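Local coordinates for F-actin-capping protein subunit alpha (Plasmodium berghei, PDB 7A0H) that probably binds the fast-growing barbed ends of actin filaments without calcium, blocking subunit exchange there, and assembles as a homodimer, at residues A39-Q42 and N43-D47; T218-D222 and A223-F227; N259-L262 and Y263-H267. All coordinates share one frame; numbering follows the deposited sequence. Where two conformers were deposited one is given.

Contact 1. Residues A39-Q42 and N43-D47; sequences AIIQ and NFIED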
# COMPACT_ATOMS: atom_id res chain seq x y z
N ALA A 39 25.92 -4.85 15.31
CA ALA A 39 26.02 -6.00 14.42
C ALA A 39 24.86 -6.96 14.58
O ALA A 39 24.59 -7.73 13.65
CB ALA A 39 27.36 -6.72 14.67
N ILE A 40 24.17 -6.94 15.73
CA ILE A 40 23.02 -7.82 15.91
C ILE A 40 21.88 -7.38 15.01
O ILE A 40 21.19 -8.21 14.39
CB ILE A 40 22.57 -7.82 17.39
CG1 ILE A 40 23.59 -8.57 18.23
CG2 ILE A 40 21.15 -8.41 17.50
CD1 ILE A 40 23.30 -8.59 19.70
N ILE A 41 21.69 -6.07 14.90
CA ILE A 41 20.57 -5.61 14.08
C ILE A 41 20.97 -5.51 12.62
O ILE A 41 20.09 -5.48 11.78
CB ILE A 41 19.99 -4.29 14.62
CG1 ILE A 41 20.75 -3.06 14.13
CG2 ILE A 41 19.88 -4.36 16.14
CD1 ILE A 41 20.10 -2.43 12.94
N GLN A 42 22.26 -5.46 12.31
CA GLN A 42 22.67 -5.63 10.92
C GLN A 42 22.31 -7.02 10.46
O GLN A 42 21.77 -7.19 9.38
CB GLN A 42 24.15 -5.34 10.78
CG GLN A 42 24.38 -3.84 10.94
CD GLN A 42 24.61 -3.14 9.63
OE1 GLN A 42 24.64 -3.77 8.56
NE2 GLN A 42 24.72 -1.81 9.69
N ASN A 43 22.51 -8.01 11.31
CA ASN A 43 22.23 -9.41 11.00
C ASN A 43 20.75 -9.74 11.07
O ASN A 43 20.26 -10.52 10.23
CB ASN A 43 23.04 -10.28 11.95
CG ASN A 43 24.53 -10.23 11.65
OD1 ASN A 43 24.94 -10.01 10.49
ND2 ASN A 43 25.36 -10.35 12.69
N PHE A 44 20.04 -9.19 12.04
CA PHE A 44 18.59 -9.24 12.09
C PHE A 44 18.01 -8.69 10.80
O PHE A 44 17.16 -9.32 10.17
CB PHE A 44 18.08 -8.42 13.27
CG PHE A 44 16.60 -8.34 13.40
CD1 PHE A 44 15.88 -9.37 13.98
CD2 PHE A 44 15.92 -7.20 13.00
CE1 PHE A 44 14.52 -9.27 14.13
CE2 PHE A 44 14.57 -7.11 13.14
CZ PHE A 44 13.87 -8.15 13.71
N ILE A 45 18.55 -7.58 10.32
CA ILE A 45 18.03 -7.00 9.10
C ILE A 45 18.36 -7.94 7.95
O ILE A 45 17.52 -8.18 7.08
CB ILE A 45 18.59 -5.60 8.89
CG1 ILE A 45 18.03 -4.60 9.90
CG2 ILE A 45 18.21 -5.05 7.49
CD1 ILE A 45 18.75 -3.20 9.82
N GLU A 46 19.59 -8.46 7.91
CA GLU A 46 19.95 -9.37 6.84
C GLU A 46 19.03 -10.60 6.82
O GLU A 46 18.61 -11.02 5.75
CB GLU A 46 21.41 -9.80 6.93
CG GLU A 46 21.86 -10.60 5.62
CD GLU A 46 21.51 -12.08 5.64
OE1 GLU A 46 21.25 -12.62 6.74
OE2 GLU A 46 21.54 -12.74 4.56
N ASP A 47 18.69 -11.16 7.98
CA ASP A 47 17.78 -12.30 8.01
C ASP A 47 16.41 -11.93 7.46
O ASP A 47 15.87 -12.61 6.58
CB ASP A 47 17.68 -12.88 9.42
CG ASP A 47 18.88 -13.77 9.70
OD1 ASP A 47 19.23 -14.55 8.76
OD2 ASP A 47 19.52 -13.67 10.77

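Contact 2. Residues T218-D222 and A223-F227; sequences TYFED and ANINF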
# COMPACT_ATOMS: atom_id res chain seq x y z
N THR A 218 3.74 -2.17 -8.79
CA THR A 218 4.56 -1.51 -7.79
C THR A 218 4.95 -0.08 -8.14
O THR A 218 5.47 0.62 -7.27
CB THR A 218 5.85 -2.32 -7.47
OG1 THR A 218 6.72 -2.47 -8.61
CG2 THR A 218 5.50 -3.67 -6.86
N TYR A 219 4.69 0.39 -9.36
CA TYR A 219 4.85 1.78 -9.73
C TYR A 219 3.53 2.23 -10.33
O TYR A 219 3.01 1.58 -11.24
CB TYR A 219 6.00 2.00 -10.70
CG TYR A 219 6.63 3.36 -10.52
CD1 TYR A 219 7.42 3.63 -9.40
CD2 TYR A 219 6.45 4.38 -11.45
CE1 TYR A 219 8.00 4.88 -9.22
CE2 TYR A 219 7.04 5.63 -11.28
CZ TYR A 219 7.81 5.87 -10.15
OH TYR A 219 8.41 7.09 -9.96
N PHE A 220 3.02 3.36 -9.84
CA PHE A 220 1.72 3.85 -10.26
C PHE A 220 1.64 5.34 -9.94
O PHE A 220 1.60 5.73 -8.76
CB PHE A 220 0.59 3.05 -9.60
CG PHE A 220 -0.82 3.54 -9.96
CD1 PHE A 220 -1.30 3.41 -11.24
CD2 PHE A 220 -1.65 4.12 -9.01
CE1 PHE A 220 -2.58 3.86 -11.59
CE2 PHE A 220 -2.94 4.57 -9.34
CZ PHE A 220 -3.41 4.43 -10.64
N GLU A 221 1.64 6.14 -10.99
CA GLU A 221 1.54 7.59 -10.86
C GLU A 221 2.66 8.09 -9.96
O GLU A 221 2.47 8.79 -8.96
CB GLU A 221 0.14 7.93 -10.37
CG GLU A 221 -0.84 7.36 -11.35
CD GLU A 221 -2.18 7.96 -11.27
OE1 GLU A 221 -2.45 8.63 -10.24
OE2 GLU A 221 -2.98 7.76 -12.23
N ASP A 222 3.86 7.67 -10.33
CA ASP A 222 5.14 8.00 -9.73
C ASP A 222 5.26 7.58 -8.28
O ASP A 222 6.16 8.07 -7.59
CB ASP A 222 5.42 9.50 -9.87
CG ASP A 222 5.30 9.98 -11.32
OD1 ASP A 222 4.67 9.29 -12.16
OD2 ASP A 222 5.85 11.07 -11.62
N ALA A 223 4.36 6.75 -7.77
CA ALA A 223 4.49 6.27 -6.42
C ALA A 223 4.89 4.80 -6.40
O ALA A 223 4.47 4.00 -7.26
CB ALA A 223 3.21 6.41 -5.60
N ASN A 224 5.64 4.44 -5.39
CA ASN A 224 5.87 3.04 -5.09
C ASN A 224 4.62 2.49 -4.44
O ASN A 224 4.19 3.00 -3.40
CB ASN A 224 7.08 2.84 -4.17
CG ASN A 224 8.37 3.27 -4.82
OD1 ASN A 224 8.86 2.62 -5.73
ND2 ASN A 224 8.94 4.35 -4.34
N ILE A 225 3.97 1.52 -5.08
CA ILE A 225 2.87 0.85 -4.41
C ILE A 225 3.11 -0.66 -4.35
O ILE A 225 4.23 -1.14 -4.57
CB ILE A 225 1.54 1.17 -5.11
CG1 ILE A 225 1.51 0.59 -6.54
CG2 ILE A 225 1.32 2.68 -5.11
CD1 ILE A 225 0.07 0.59 -7.15
N ASN A 226 2.04 -1.43 -4.10
CA ASN A 226 2.19 -2.87 -3.87
C ASN A 226 0.83 -3.50 -4.07
O ASN A 226 0.26 -4.09 -3.14
CB ASN A 226 2.76 -3.12 -2.48
CG ASN A 226 3.27 -4.53 -2.26
OD1 ASN A 226 3.58 -5.33 -3.19
ND2 ASN A 226 3.41 -4.84 -0.99
N PHE A 227 0.30 -3.36 -5.29
CA PHE A 227 -1.04 -3.83 -5.63
C PHE A 227 -0.96 -5.25 -6.20
O PHE A 227 -0.46 -5.49 -7.30
CB PHE A 227 -1.65 -2.86 -6.63
CG PHE A 227 -2.97 -3.31 -7.16
CD1 PHE A 227 -3.16 -3.52 -8.51
CD2 PHE A 227 -4.04 -3.50 -6.31
CE1 PHE A 227 -4.36 -3.93 -8.99
CE2 PHE A 227 -5.26 -3.86 -6.77
CZ PHE A 227 -5.41 -4.11 -8.12

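Contact 3. Residues N259-L262 and Y263-H267; sequences NDVL and YDLNH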
# COMPACT_ATOMS: atom_id res chain seq x y z
N ASN A 259 -3.23 -18.06 -19.62
CA ASN A 259 -4.29 -17.48 -20.43
C ASN A 259 -5.50 -17.11 -19.57
O ASN A 259 -6.15 -16.10 -19.82
CB ASN A 259 -4.77 -18.51 -21.51
CG ASN A 259 -3.92 -18.49 -22.78
OD1 ASN A 259 -3.44 -17.43 -23.17
ND2 ASN A 259 -3.75 -19.68 -23.45
N ASP A 260 -5.83 -17.93 -18.59
CA ASP A 260 -7.00 -17.65 -17.75
C ASP A 260 -6.79 -16.39 -16.90
O ASP A 260 -7.74 -15.62 -16.68
CB ASP A 260 -7.31 -18.92 -16.92
CG ASP A 260 -8.56 -18.79 -16.01
OD1 ASP A 260 -9.62 -18.22 -16.42
OD2 ASP A 260 -8.49 -19.33 -14.86
N VAL A 261 -5.55 -16.12 -16.44
CA VAL A 261 -5.28 -14.88 -15.68
C VAL A 261 -5.37 -13.68 -16.62
O VAL A 261 -5.95 -12.64 -16.28
CB VAL A 261 -3.89 -14.95 -14.99
CG1 VAL A 261 -3.47 -13.56 -14.45
CG2 VAL A 261 -3.87 -15.99 -13.87
N LEU A 262 -4.81 -13.82 -17.82
CA LEU A 262 -4.92 -12.76 -18.81
C LEU A 262 -6.36 -12.41 -19.02
O LEU A 262 -6.75 -11.24 -19.05
CB LEU A 262 -4.32 -13.23 -20.11
CG LEU A 262 -4.09 -12.18 -21.17
CD1 LEU A 262 -3.22 -12.73 -22.30
CD2 LEU A 262 -5.42 -11.75 -21.71
N TYR A 263 -7.20 -13.42 -19.10
CA TYR A 263 -8.61 -13.15 -19.30
C TYR A 263 -9.17 -12.44 -18.09
O TYR A 263 -9.93 -11.49 -18.23
CB TYR A 263 -9.33 -14.45 -19.56
CG TYR A 263 -10.81 -14.25 -19.60
CD1 TYR A 263 -11.48 -13.99 -20.79
CD2 TYR A 263 -11.54 -14.30 -18.42
CE1 TYR A 263 -12.87 -13.82 -20.79
CE2 TYR A 263 -12.90 -14.12 -18.39
CZ TYR A 263 -13.58 -13.86 -19.58
OH TYR A 263 -14.93 -13.67 -19.51
N ASP A 264 -8.82 -12.91 -16.88
CA ASP A 264 -9.30 -12.28 -15.65
C ASP A 264 -8.93 -10.81 -15.55
O ASP A 264 -9.75 -9.98 -15.17
CB ASP A 264 -8.73 -13.01 -14.45
CG ASP A 264 -9.42 -14.27 -14.19
OD1 ASP A 264 -10.57 -14.37 -14.66
OD2 ASP A 264 -8.85 -15.11 -13.47
N LEU A 265 -7.69 -10.48 -15.87
CA LEU A 265 -7.19 -9.14 -15.70
C LEU A 265 -7.81 -8.23 -16.73
O LEU A 265 -8.13 -7.05 -16.46
CB LEU A 265 -5.66 -9.15 -15.80
CG LEU A 265 -4.93 -9.81 -14.64
CD1 LEU A 265 -3.45 -9.44 -14.56
CD2 LEU A 265 -5.59 -9.42 -13.38
N ASN A 266 -7.95 -8.75 -17.95
CA ASN A 266 -8.65 -8.04 -19.02
C ASN A 266 -10.14 -7.83 -18.75
O ASN A 266 -10.78 -7.06 -19.49
CB ASN A 266 -8.47 -8.76 -20.37
CG ASN A 266 -7.10 -8.47 -21.02
OD1 ASN A 266 -6.32 -7.63 -20.56
ND2 ASN A 266 -6.83 -9.14 -22.13
N HIS A 267 -10.75 -8.52 -17.77
CA HIS A 267 -12.16 -8.25 -17.43
C HIS A 267 -12.39 -7.62 -16.05
O HIS A 267 -13.50 -7.73 -15.50
CB HIS A 267 -12.97 -9.53 -17.57
CG HIS A 267 -13.06 -10.01 -18.99
ND1 HIS A 267 -11.97 -10.49 -19.68
CD2 HIS A 267 -14.08 -9.96 -19.87
CE1 HIS A 267 -12.33 -10.79 -20.92
NE2 HIS A 267 -13.61 -10.49 -21.05

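Contact 1. Residues A39-Q42 and N43-D47
Backbone N-H groups of N43, F44, I45 and E46 reach back four residues to the carbonyls of A39, I40, I41 and Q42, making an unbroken run of alpha-helical hydrogen bonds through the first turns of helix 39-55. The shortest is F44 N to I40 O at 2.8 Å, and it is also the straightest of the four, with 164° at the hydrogen. Just before this turn, N38 OD1 accepts from the N-H groups of both I40 and I41.

Helices 3-18, 21-35 and 39-55 make up the N-terminal helical stalk of capping-protein subunits: I41 and I45 face F35 and I28 of the second helix, while I40 and F44 lean on L5 and I12 of the first.

On the buried side, I41 and I45 lie side by side and point the same way. Their CD1 methyls meet at 3.5 Å, tighter than ordinary van der Waals contact. I41 reaches that spot with CG1 wedged between its backbone N and carbonyl carbon (chi1 84°). The close methyl pair, together with a chi2 of 97° that is far from staggered, suggests some strain in the I41 side chain. On the outer surface the N43 amide folds back over A39. N43 ND2 comes within 2.9 Å of A39 O, but at an angle too poor for a hydrogen bond.

Contact 2. Residues T218-D222 and A223-F227
The Y219 ring has the backbone of A223 over one face, with A223 N 4.3 Å above the ring plane and displaced toward the rim. At the ring edge, near its plane, sits the N224 amide oxygen: N224 OD1 is 4.1 Å from Y219 CD1, and the amide is turned 75° against the ring. The ring of F187, on a neighbouring strand, also meets Y219 steeply. F220 points to the other side of the hairpin, with A223. Its ring has the aliphatic stem of E221 across one face, E221 CG lying 3.7 Å above the centre. F220 CB touches I225 CD1 at 3.5 Å, and these two side chains cross obliquely. I225 gets there because its CG1 sits between its own backbone N and carbonyl carbon (chi1 66°), which brings the branch back alongside T218.

The backbone ties the two arms together. F220 and A223 form a hydrogen-bonded pair: F220 N gives to A223 O, and A223 N returns a bond of 3.1 Å to F220 O. Y219 and N224 follow as a non-hydrogen-bonded pair, and beyond them I225 N reaches T218 O at 2.8 Å. The T218 hydroxyl turns elsewhere, to the carbonyl of H188.

N226 N of this chain donates to D222 OD2 of the second subunit, and N226 also packs on N224 of that subunit. E221 and D222, both with left-handed backbone angles, are the central residues of a type I' turn from F220 to A223, the classic tight connection of a two-residue beta hairpin, here joining strands 206-220 and 223-238 at the end of the antiparallel sheet.

Contact 3. Residues N259-L262 and Y263-H267
Y263 rests against N259 and D260, one turn back in helix 243-266. Its CB lies in the groove between their carbonyls, 3.5 Å from D260 O and slightly further from N259 O. From there CG stands anti to the backbone N (chi1 173°), which swings the ring forward along the helix. The rim of the ring has the D260 carbonyl near its plane, and D264 OD1 lies in plane at the edge, 3.9 Å from Y263 CD2. One face is taken by H267: H267 ND1 sits 3.5 Å above the ring centre, and Y263 CZ in turn lies over the middle of the imidazole. At the tip, Y263 OH is 3.8 Å from H267 NE2. A hydrogen bond from H267 ND1 to Y263 O, 2.7 Å long and 148° at the hydrogen, helps hold the imidazole over the phenol.

Backbone bonds run from the N-H groups of Y263, D264, L265 and N266 to the carbonyls of N259, D260, V261 and L262. On the side turned to the partner subunit, V261 and L265 stand next to each other and head in one direction, with V261 CG1 4.0 Å from L265 CG, and both pack on I284 of the second subunit. L262 packs on L286 of that subunit, and R281 NE of the second subunit donates to L265 O.

The acidic flank reads differently. D260 and D264 bring their OD1 atoms to 4.3 Å, a pair that would probably repel in the D260 conformer described, one of two. In that conformer D260 OD2 forms a salt bridge to K231 on strand 223-238, as D264 OD2 does. One lysine thus probably offsets two carboxylates while joining the helix to the sheet beside it.

Overall arrangement
The three contacts come in chain order. Contact 1 belongs to the N-terminal helices, with its centre about 28 Å from that of contact 2 and about 41 Å from that of contact 3, on the opposite side of the chain's centre from the latter. Contacts 2 and 3 are closer neighbours, with centres about 21 Å apart and nearest atoms about 7 Å apart: strand 223-238 leaves the hairpin of contact 2 and leads into helix 243-266, which carries contact 3. Both of these touch the second subunit, whereas no other chain of the assembly touches contact 1. The helical end holding contact 1 thus lies apart from the subunit interface that contacts 2 and 3 join.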